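Local coordinates for papain-like cysteine protease (Porcine reproductive and respiratory syndrome virus, PDB 3MTV), which probably acts as a papain-like cysteine protease that frees itself from the viral polyprotein, acts as a metal-dependent nuclease, and likely suppresses host interferon signalling, at residues L38-V41 against A42-H46; V55-K59 against F60-T64; P166-P169 against G170-D173; P185-G188 against K189-I193. All coordinates share one frame; numbering follows the deposited sequence.

Contact 1: L38-V41 against A42-H46; sequences LKLV and ANRLH
One face of the R44 guanidinium carries a methyl group of L40: CD2 sits over the centre of the plane, 3.6 Å from CZ. The R44 chain leaves the helix toward the preceding turn and runs extended from CG to NE, so its flat end reaches the leucine, and the two side chains cross obliquely. The amide of N43 has K39 O as its partner: ND2 donates to that oxygen over 2.9 Å, with the acceptor tilted about 31° out of the amide plane. CG of N43 lies beside its own backbone N (chi1 -75°), which turns the amide back toward the preceding turn. These are i to i+4 contacts in the first turns of helix 39-48, for which L38 is the N-cap residue. L38 O accepts from A42 N at 2.9 Å, and L40 O accepts from R44 N at 2.9 Å. K39 O takes two donors, since N43 N reaches it as well, at 3.2 Å. Asparagine suits this place because its short amide can reach a carbonyl of the preceding turn while OD1 has a weak hydrogen bond with R8. L45 turns its apolar branches to M12, V19 and W21 of the neighbouring strands.

Contact 2: V55-K59 against F60-T64; sequences VDMSK and FTFIT
From V55 to F60 the backbone leaves an extended strand end and turns at M57-K59, with K59 N hydrogen-bonded to D56 O at 2.8 Å, before running out extended again through F62. Each of two phenylalanines has a carbonyl oxygen of the turn at its edge. F60 brings CD1 to D56 O at 3.7 Å, the oxygen lying in the ring plane, while V55 CB approaches CE1 obliquely at 4.3 Å. F62 presents CE1 to M57 O in the same edgewise manner, and its CZ lies 4.0 Å from M57 SD. This Met-aromatic contact is oblique, the sulfur standing 55° off the ring normal. Bends at chi2 and chi3 make the methionine chain cross F62 at about a right angle; an unbranched, flexible thioether suits such a place. D56 also shapes the turn: OD1 accepts from S58 N at 3.0 Å, an Asx turn for which a short carboxylate is well fitted. Its OD2 forms a long salt bridge with K59 NZ, 3.4 Å away. V55 pairs through its backbone with V19 at the edge of the four-stranded antiparallel sheet, F60 meets F49 edge-to-face and touches L80, and M57 and F62 lie against helix 39-48.

Contact 3: P166-P169 against G170-D173; sequences PSLP and GFED
L168 and F171 are joined by a local turn contact, a type II beta turn that leads the chain from the loop after strand 158-162 into strand 171-181 of the five-stranded antiparallel sheet. F171 N donates to L168 O over 3.1 Å with an N-H...O angle of 159°, although it approaches from 48° above the carbonyl plane. P169 and G170 fill the two corners. Proline is suited to the first because its ring restricts phi to the negative value needed there, and glycine to the second because phi there is positive. Outside the turn bond, the two end residues pack through carbon: L168 CB comes to 3.6 Å from F171 CD1. P169 O lies 3.6 Å from that same CD1, meeting the ring obliquely, whereas L168 O lies at the ring's edge, near its plane. F171 CG stands beside its backbone N (chi1 -70°), which sets the ring next to L168. Farther along, S167 OG and D173 OD2 lie 3.6 Å apart; the serine hydroxyl has its hydrogen bond with Q148 of the adjacent strand. The F171 ring also meets the inclined rings of F150 and H159, and touches P86. H159 is the probable catalytic histidine, so this tight entry into a central strand places a buried aromatic side chain beside the probable active site of the papain-like protease domain, with the L168 side chain about 8 Å from that of C90, the probable catalytic cysteine.

Contact 4: P185-G188 against K189-I193; sequences PLAG and KDEKI
The loop joining strand 171-181 to the short edge strand 192-193 folds back on itself here, on the surface of the papain-like protease part, away from the probable catalytic residues, and L186 meets E191 across it. L186 CD1 lies 3.7 Å from E191 CB and 3.6 Å from its OE2, the two side chains crossing at about a right angle. The other leucine methyl, CD2, approaches I193 CG1 at 4.1 Å. CG of L186 is anti to its backbone N (chi1 -157°), an orientation that carries the fork across to the returning limb. E191 CG stands beside its own backbone N and passes A187 O; the bend at chi2 then turns the carboxylate toward R178, its salt-bridge partner on strand 171-181. At the apex G188 takes a backbone shape in which a side chain would be jammed against the preceding carbonyl oxygen, so glycine fits. D190 OD1 then accepts from K189 N at 3.3 Å; the N-H points almost straight at the oxygen (173°) but comes from well above the carboxylate plane. With L186 and I193 in apolar contact and L186 CD1 resting against both CB and the carboxylate end of E191, whose OE2 is salt-bridged to R178, the charge beside the methyl is probably balanced from the sheet.

Contacts 1 and 2 touch directly, their centres 10 Å apart: M57 CE of contact 2 lies 3.2 Å from R44 CB of contact 1, and R44 CD is 3.4 Å from F62 CG, tying helix 39-48 to the loop beyond strand 54-56. Contact 2 in turn meets contact 3, where F60 CZ approaches P169 O at 3.8 Å, so the chain's N-terminal part packs against the protease domain there. Contact 3 is the one beside the probable active site, with the F171 side chain about 4 Å from that of H159. Contact 4 shares its sheet but lies remote, about 28 Å from contact 3 and 47 Å from contact 1, centre to centre.

Contact 1: L38-V41 against A42-H46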
loop_
_atom_site.group_PDB
_atom_site.type_symbol
_atom_site.label_atom_id
_atom_site.label_comp_id
_atom_site.label_asym_id
_atom_site.label_seq_id
_atom_site.Cartn_x
_atom_site.Cartn_y
_atom_site.Cartn_z
ATOM N N LEU A 38 -2.660 14.475 11.628
ATOM C CA LEU A 38 -2.558 14.013 10.266
ATOM C C LEU A 38 -3.913 13.705 9.698
ATOM O O LEU A 38 -4.002 13.399 8.548
ATOM C CB LEU A 38 -1.736 12.753 10.188
ATOM C CG LEU A 38 -0.206 12.908 10.344
ATOM C CD1 LEU A 38 0.550 11.568 10.527
ATOM C CD2 LEU A 38 0.522 13.628 9.221
ATOM N N LYS A 39 -4.979 13.791 10.468
ATOM C CA LYS A 39 -6.271 13.526 9.922
ATOM C C LYS A 39 -6.490 14.366 8.677
ATOM O O LYS A 39 -7.334 14.049 7.805
ATOM C CB LYS A 39 -7.365 13.739 10.984
ATOM C CG LYS A 39 -8.771 13.068 10.636
ATOM C CD LYS A 39 -9.859 13.072 11.860
ATOM C CE LYS A 39 -9.340 12.745 13.370
ATOM N NZ LYS A 39 -9.277 11.296 13.918
ATOM N N LEU A 40 -5.692 15.419 8.579
ATOM C CA LEU A 40 -5.933 16.386 7.562
ATOM C C LEU A 40 -5.493 15.797 6.286
ATOM O O LEU A 40 -6.286 15.360 5.472
ATOM C CB LEU A 40 -5.086 17.616 7.804
ATOM C CG LEU A 40 -5.826 18.678 6.935
ATOM C CD1 LEU A 40 -7.467 18.747 7.146
ATOM C CD2 LEU A 40 -5.084 20.048 6.936
ATOM N N VAL A 41 -4.190 15.842 6.126
ATOM C CA VAL A 41 -3.515 14.907 5.275
ATOM C C VAL A 41 -4.220 13.590 4.893
ATOM O O VAL A 41 -4.152 13.217 3.777
ATOM C CB VAL A 41 -2.218 14.585 5.864
ATOM C CG1 VAL A 41 -1.374 14.079 4.800
ATOM C CG2 VAL A 41 -1.654 15.880 6.436
ATOM N N ALA A 42 -4.900 12.898 5.784
ATOM C CA ALA A 42 -5.689 11.747 5.327
ATOM C C ALA A 42 -6.695 12.194 4.364
ATOM O O ALA A 42 -6.519 12.035 3.169
ATOM C CB ALA A 42 -6.403 11.084 6.418
ATOM N N ASN A 43 -7.771 12.739 4.899
ATOM C CA ASN A 43 -8.760 13.412 4.078
ATOM C C ASN A 43 -8.295 14.011 2.765
ATOM O O ASN A 43 -8.958 13.785 1.712
ATOM C CB ASN A 43 -9.454 14.437 4.905
ATOM C CG ASN A 43 -10.419 13.794 5.837
ATOM O OD1 ASN A 43 -11.654 13.937 5.633
ATOM N ND2 ASN A 43 -9.880 12.978 6.834
ATOM N N ARG A 44 -7.173 14.737 2.823
ATOM C CA ARG A 44 -6.668 15.390 1.624
ATOM C C ARG A 44 -6.397 14.323 0.575
ATOM O O ARG A 44 -7.231 14.117 -0.326
ATOM C CB ARG A 44 -5.426 16.263 1.862
ATOM C CG ARG A 44 -5.849 17.693 2.022
ATOM C CD ARG A 44 -4.822 18.680 2.587
ATOM N NE ARG A 44 -5.638 19.840 2.995
ATOM C CZ ARG A 44 -5.214 21.019 3.476
ATOM N NH1 ARG A 44 -3.887 21.313 3.666
ATOM N NH2 ARG A 44 -6.172 21.929 3.737
ATOM N N LEU A 45 -5.236 13.678 0.717
ATOM C CA LEU A 45 -4.920 12.341 0.180
ATOM C C LEU A 45 -6.016 11.449 -0.272
ATOM O O LEU A 45 -6.093 11.118 -1.389
ATOM C CB LEU A 45 -4.253 11.479 1.210
ATOM C CG LEU A 45 -3.077 10.753 0.553
ATOM C CD1 LEU A 45 -2.819 9.503 1.230
ATOM C CD2 LEU A 45 -3.383 10.469 -0.862
ATOM N N HIS A 46 -6.855 10.985 0.603
ATOM C CA HIS A 46 -7.769 9.951 0.128
ATOM C C HIS A 46 -8.766 10.543 -0.763
ATOM O O HIS A 46 -9.175 9.905 -1.675
ATOM C CB HIS A 46 -8.389 9.316 1.341
ATOM C CG HIS A 46 -9.591 8.482 1.104
ATOM N ND1 HIS A 46 -9.509 7.132 0.867
ATOM C CD2 HIS A 46 -10.913 8.774 1.182
ATOM C CE1 HIS A 46 -10.716 6.621 0.788
ATOM N NE2 HIS A 46 -11.595 7.599 0.970
#

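Contact 2: V55-K59 against F60-T64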
loop_
_atom_site.group_PDB
_atom_site.type_symbol
_atom_site.label_atom_id
_atom_site.label_comp_id
_atom_site.label_asym_id
_atom_site.label_seq_id
_atom_site.Cartn_x
_atom_site.Cartn_y
_atom_site.Cartn_z
ATOM N N VAL A 55 2.959 10.555 -2.896
ATOM C CA VAL A 55 2.960 12.023 -3.103
ATOM C C VAL A 55 3.691 12.843 -2.022
ATOM O O VAL A 55 3.600 12.520 -0.861
ATOM C CB VAL A 55 1.502 12.588 -3.122
ATOM C CG1 VAL A 55 0.606 11.766 -3.907
ATOM C CG2 VAL A 55 0.915 12.568 -1.805
ATOM N N ASP A 56 4.386 13.925 -2.381
ATOM C CA ASP A 56 4.933 14.815 -1.376
ATOM C C ASP A 56 3.880 15.936 -1.115
ATOM O O ASP A 56 3.828 16.870 -1.883
ATOM C CB ASP A 56 6.255 15.377 -1.867
ATOM C CG ASP A 56 6.804 16.444 -0.902
ATOM O OD1 ASP A 56 5.945 16.975 -0.097
ATOM O OD2 ASP A 56 8.051 16.738 -0.935
ATOM N N MET A 57 3.025 15.860 -0.090
ATOM C CA MET A 57 1.822 16.696 -0.114
ATOM C C MET A 57 2.110 18.212 0.061
ATOM O O MET A 57 1.200 19.077 0.040
ATOM C CB MET A 57 0.780 16.249 0.899
ATOM C CG MET A 57 0.321 14.959 0.719
ATOM S SD MET A 57 -1.460 14.819 0.284
ATOM C CE MET A 57 -2.455 15.082 1.780
ATOM N N SER A 58 3.378 18.519 0.268
ATOM C CA SER A 58 3.832 19.906 0.270
ATOM C C SER A 58 3.785 20.469 -1.156
ATOM O O SER A 58 3.414 21.625 -1.373
ATOM C CB SER A 58 5.291 19.951 0.716
ATOM O OG SER A 58 6.146 19.442 -0.320
ATOM N N LYS A 59 4.185 19.659 -2.131
ATOM C CA LYS A 59 4.196 20.092 -3.506
ATOM C C LYS A 59 2.834 20.452 -4.106
ATOM O O LYS A 59 2.771 20.903 -5.221
ATOM C CB LYS A 59 4.888 19.062 -4.354
ATOM C CG LYS A 59 6.315 18.892 -3.956
ATOM C CD LYS A 59 6.779 20.035 -3.024
ATOM C CE LYS A 59 8.225 19.722 -2.634
ATOM N NZ LYS A 59 8.819 18.707 -3.638
ATOM N N PHE A 60 1.762 20.271 -3.368
ATOM C CA PHE A 60 0.415 20.489 -3.893
ATOM C C PHE A 60 -0.318 21.555 -3.126
ATOM O O PHE A 60 0.092 21.835 -2.019
ATOM C CB PHE A 60 -0.448 19.228 -3.712
ATOM C CG PHE A 60 -0.054 18.078 -4.616
ATOM C CD1 PHE A 60 1.127 17.365 -4.398
ATOM C CD2 PHE A 60 -0.855 17.706 -5.670
ATOM C CE1 PHE A 60 1.487 16.307 -5.218
ATOM C CE2 PHE A 60 -0.505 16.670 -6.458
ATOM C CZ PHE A 60 0.658 15.970 -6.235
ATOM N N THR A 61 -1.446 22.081 -3.625
ATOM C CA THR A 61 -2.017 23.124 -2.859
ATOM C C THR A 61 -3.519 22.841 -2.675
ATOM O O THR A 61 -4.128 22.373 -3.567
ATOM C CB THR A 61 -1.461 24.542 -3.384
ATOM O OG1 THR A 61 -2.165 24.915 -4.531
ATOM C CG2 THR A 61 0.225 24.630 -3.747
ATOM N N PHE A 62 -4.096 23.008 -1.489
ATOM C CA PHE A 62 -5.421 22.426 -1.195
ATOM C C PHE A 62 -6.366 23.577 -0.966
ATOM O O PHE A 62 -5.896 24.680 -0.910
ATOM C CB PHE A 62 -5.323 21.387 -0.043
ATOM C CG PHE A 62 -4.305 20.301 -0.350
ATOM C CD1 PHE A 62 -2.911 20.518 -0.128
ATOM C CD2 PHE A 62 -4.699 19.115 -1.020
ATOM C CE1 PHE A 62 -1.898 19.544 -0.530
ATOM C CE2 PHE A 62 -3.724 18.171 -1.424
ATOM C CZ PHE A 62 -2.318 18.395 -1.174
ATOM N N ILE A 63 -7.670 23.371 -0.938
ATOM C CA ILE A 63 -8.615 24.493 -1.012
ATOM C C ILE A 63 -9.856 23.920 -0.389
ATOM O O ILE A 63 -9.868 22.810 -0.012
ATOM C CB ILE A 63 -8.983 25.050 -2.497
ATOM C CG1 ILE A 63 -10.120 24.210 -3.151
ATOM C CG2 ILE A 63 -7.674 25.447 -3.394
ATOM C CD1 ILE A 63 -11.044 24.877 -4.285
ATOM N N THR A 64 -10.932 24.624 -0.228
ATOM C CA THR A 64 -11.782 24.025 0.775
ATOM C C THR A 64 -12.495 22.741 0.251
ATOM O O THR A 64 -12.936 22.682 -0.887
ATOM C CB THR A 64 -12.698 25.129 1.522
ATOM O OG1 THR A 64 -14.079 25.044 1.113
ATOM C CG2 THR A 64 -12.134 26.611 1.346
#

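Contact 3: P166-P169 against G170-D173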
loop_
_atom_site.group_PDB
_atom_site.type_symbol
_atom_site.label_atom_id
_atom_site.label_comp_id
_atom_site.label_asym_id
_atom_site.label_seq_id
_atom_site.Cartn_x
_atom_site.Cartn_y
_atom_site.Cartn_z
ATOM N N PRO A 166 6.504 23.402 -18.153
ATOM C CA PRO A 166 6.771 23.033 -16.759
ATOM C C PRO A 166 5.919 21.848 -16.309
ATOM O O PRO A 166 4.680 21.981 -16.519
ATOM C CB PRO A 166 6.256 24.276 -15.982
ATOM C CG PRO A 166 5.540 25.193 -17.050
ATOM C CD PRO A 166 5.394 24.365 -18.280
ATOM N N SER A 167 6.508 20.816 -15.668
ATOM C CA SER A 167 5.752 19.626 -15.203
ATOM C C SER A 167 4.636 19.993 -14.221
ATOM O O SER A 167 4.761 20.926 -13.390
ATOM C CB SER A 167 6.660 18.532 -14.667
ATOM O OG SER A 167 7.572 18.059 -15.694
ATOM N N LEU A 168 3.477 19.354 -14.395
ATOM C CA LEU A 168 2.524 19.460 -13.327
ATOM C C LEU A 168 3.106 18.662 -12.134
ATOM O O LEU A 168 4.158 17.956 -12.182
ATOM C CB LEU A 168 1.184 18.946 -13.746
ATOM C CG LEU A 168 0.163 19.832 -14.452
ATOM C CD1 LEU A 168 -0.897 18.954 -15.083
ATOM C CD2 LEU A 168 -0.600 20.690 -13.519
ATOM N N PRO A 169 2.476 18.822 -11.028
ATOM C CA PRO A 169 2.953 18.357 -9.727
ATOM C C PRO A 169 2.790 16.876 -9.649
ATOM O O PRO A 169 1.650 16.433 -9.886
ATOM C CB PRO A 169 1.949 18.974 -8.737
ATOM C CG PRO A 169 1.279 20.017 -9.470
ATOM C CD PRO A 169 1.389 19.783 -10.945
ATOM N N GLY A 170 3.846 16.143 -9.278
ATOM C CA GLY A 170 3.747 14.696 -9.279
ATOM C C GLY A 170 3.873 14.069 -10.653
ATOM O O GLY A 170 3.710 12.882 -10.812
ATOM N N PHE A 171 4.141 14.861 -11.671
ATOM C CA PHE A 171 4.447 14.224 -12.914
ATOM C C PHE A 171 5.924 14.185 -13.254
ATOM O O PHE A 171 6.751 15.093 -12.958
ATOM C CB PHE A 171 3.675 14.838 -14.060
ATOM C CG PHE A 171 2.225 14.552 -14.020
ATOM C CD1 PHE A 171 1.398 15.338 -13.320
ATOM C CD2 PHE A 171 1.677 13.463 -14.734
ATOM C CE1 PHE A 171 -0.045 15.031 -13.324
ATOM C CE2 PHE A 171 0.309 13.138 -14.715
ATOM C CZ PHE A 171 -0.567 13.921 -14.041
ATOM N N GLU A 172 6.218 13.154 -13.979
ATOM C CA GLU A 172 7.526 12.636 -13.992
ATOM C C GLU A 172 7.819 12.126 -15.388
ATOM O O GLU A 172 7.108 11.326 -15.953
ATOM C CB GLU A 172 7.467 11.505 -13.000
ATOM C CG GLU A 172 6.826 11.964 -11.676
ATOM C CD GLU A 172 7.895 12.604 -10.731
ATOM O OE1 GLU A 172 9.067 12.360 -11.186
ATOM O OE2 GLU A 172 7.594 13.281 -9.629
ATOM N N ASP A 173 8.870 12.656 -15.953
ATOM C CA ASP A 173 9.140 12.466 -17.341
ATOM C C ASP A 173 9.410 11.006 -17.492
ATOM O O ASP A 173 10.284 10.468 -16.902
ATOM C CB ASP A 173 10.438 13.219 -17.730
ATOM C CG ASP A 173 10.263 14.726 -17.822
ATOM O OD1 ASP A 173 11.142 15.265 -18.500
ATOM O OD2 ASP A 173 9.342 15.392 -17.244
#

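Contact 4: P185-G188 against K189-I193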
loop_
_atom_site.group_PDB
_atom_site.type_symbol
_atom_site.label_atom_id
_atom_site.label_comp_id
_atom_site.label_asym_id
_atom_site.label_seq_id
_atom_site.Cartn_x
_atom_site.Cartn_y
_atom_site.Cartn_z
ATOM N N PRO A 185 9.123 5.120 -45.078
ATOM C CA PRO A 185 9.671 4.115 -44.174
ATOM C C PRO A 185 10.314 4.688 -42.965
ATOM O O PRO A 185 10.671 5.840 -42.880
ATOM C CB PRO A 185 10.673 3.401 -45.038
ATOM C CG PRO A 185 10.045 3.421 -46.336
ATOM C CD PRO A 185 9.571 4.860 -46.452
ATOM N N LEU A 186 10.432 3.847 -41.976
ATOM C CA LEU A 186 10.985 4.362 -40.770
ATOM C C LEU A 186 12.487 4.680 -41.035
ATOM O O LEU A 186 13.210 3.842 -41.600
ATOM C CB LEU A 186 10.709 3.384 -39.618
ATOM C CG LEU A 186 10.744 4.070 -38.260
ATOM C CD1 LEU A 186 11.321 5.534 -38.354
ATOM C CD2 LEU A 186 9.375 4.063 -37.678
ATOM N N ALA A 187 12.898 5.894 -40.624
ATOM C CA ALA A 187 14.216 6.464 -40.879
ATOM C C ALA A 187 15.375 5.942 -39.979
ATOM O O ALA A 187 15.663 6.523 -38.908
ATOM C CB ALA A 187 14.100 7.987 -40.774
ATOM N N GLY A 188 16.051 4.867 -40.415
ATOM C CA GLY A 188 17.186 4.337 -39.663
ATOM C C GLY A 188 16.799 2.973 -39.164
ATOM O O GLY A 188 16.162 2.246 -39.934
ATOM N N LYS A 189 17.143 2.615 -37.918
ATOM C CA LYS A 189 16.622 1.363 -37.303
ATOM C C LYS A 189 16.875 1.246 -35.780
ATOM O O LYS A 189 16.269 0.388 -35.095
ATOM C CB LYS A 189 16.991 0.072 -38.115
ATOM C CG LYS A 189 18.413 0.038 -38.687
ATOM C CD LYS A 189 19.469 -0.511 -37.686
ATOM C CE LYS A 189 19.752 -2.035 -37.940
ATOM N NZ LYS A 189 19.901 -2.569 -39.406
ATOM N N ASP A 190 17.787 2.090 -35.281
ATOM C CA ASP A 190 17.678 2.682 -33.927
ATOM C C ASP A 190 16.193 3.110 -33.550
ATOM O O ASP A 190 15.674 2.798 -32.482
ATOM C CB ASP A 190 18.646 3.898 -33.791
ATOM C CG ASP A 190 18.727 4.777 -35.116
ATOM O OD1 ASP A 190 19.325 4.295 -36.125
ATOM O OD2 ASP A 190 18.200 5.942 -35.161
ATOM N N GLU A 191 15.508 3.782 -34.470
ATOM C CA GLU A 191 14.164 4.348 -34.271
ATOM C C GLU A 191 13.010 3.366 -34.052
ATOM O O GLU A 191 12.915 2.312 -34.754
ATOM C CB GLU A 191 13.766 5.072 -35.558
ATOM C CG GLU A 191 14.654 6.202 -35.987
ATOM C CD GLU A 191 14.024 7.532 -35.673
ATOM O OE1 GLU A 191 14.268 8.057 -34.538
ATOM O OE2 GLU A 191 13.278 8.018 -36.572
ATOM N N LYS A 192 12.063 3.764 -33.186
ATOM C CA LYS A 192 10.863 2.965 -33.101
ATOM C C LYS A 192 9.499 3.640 -32.883
ATOM O O LYS A 192 9.322 4.644 -32.235
ATOM C CB LYS A 192 11.073 1.878 -32.075
ATOM C CG LYS A 192 10.448 0.577 -32.473
ATOM C CD LYS A 192 11.176 -0.503 -31.689
ATOM C CE LYS A 192 12.686 -0.178 -31.455
ATOM N NZ LYS A 192 13.542 -0.578 -32.637
ATOM N N ILE A 193 8.522 3.009 -33.452
ATOM C CA ILE A 193 7.125 3.350 -33.333
ATOM C C ILE A 193 6.777 3.179 -31.874
ATOM O O ILE A 193 7.045 2.143 -31.251
ATOM C CB ILE A 193 6.379 2.305 -34.212
ATOM C CG1 ILE A 193 7.430 1.483 -35.125
ATOM C CG2 ILE A 193 5.504 2.964 -35.164
ATOM C CD1 ILE A 193 8.341 0.036 -34.677
#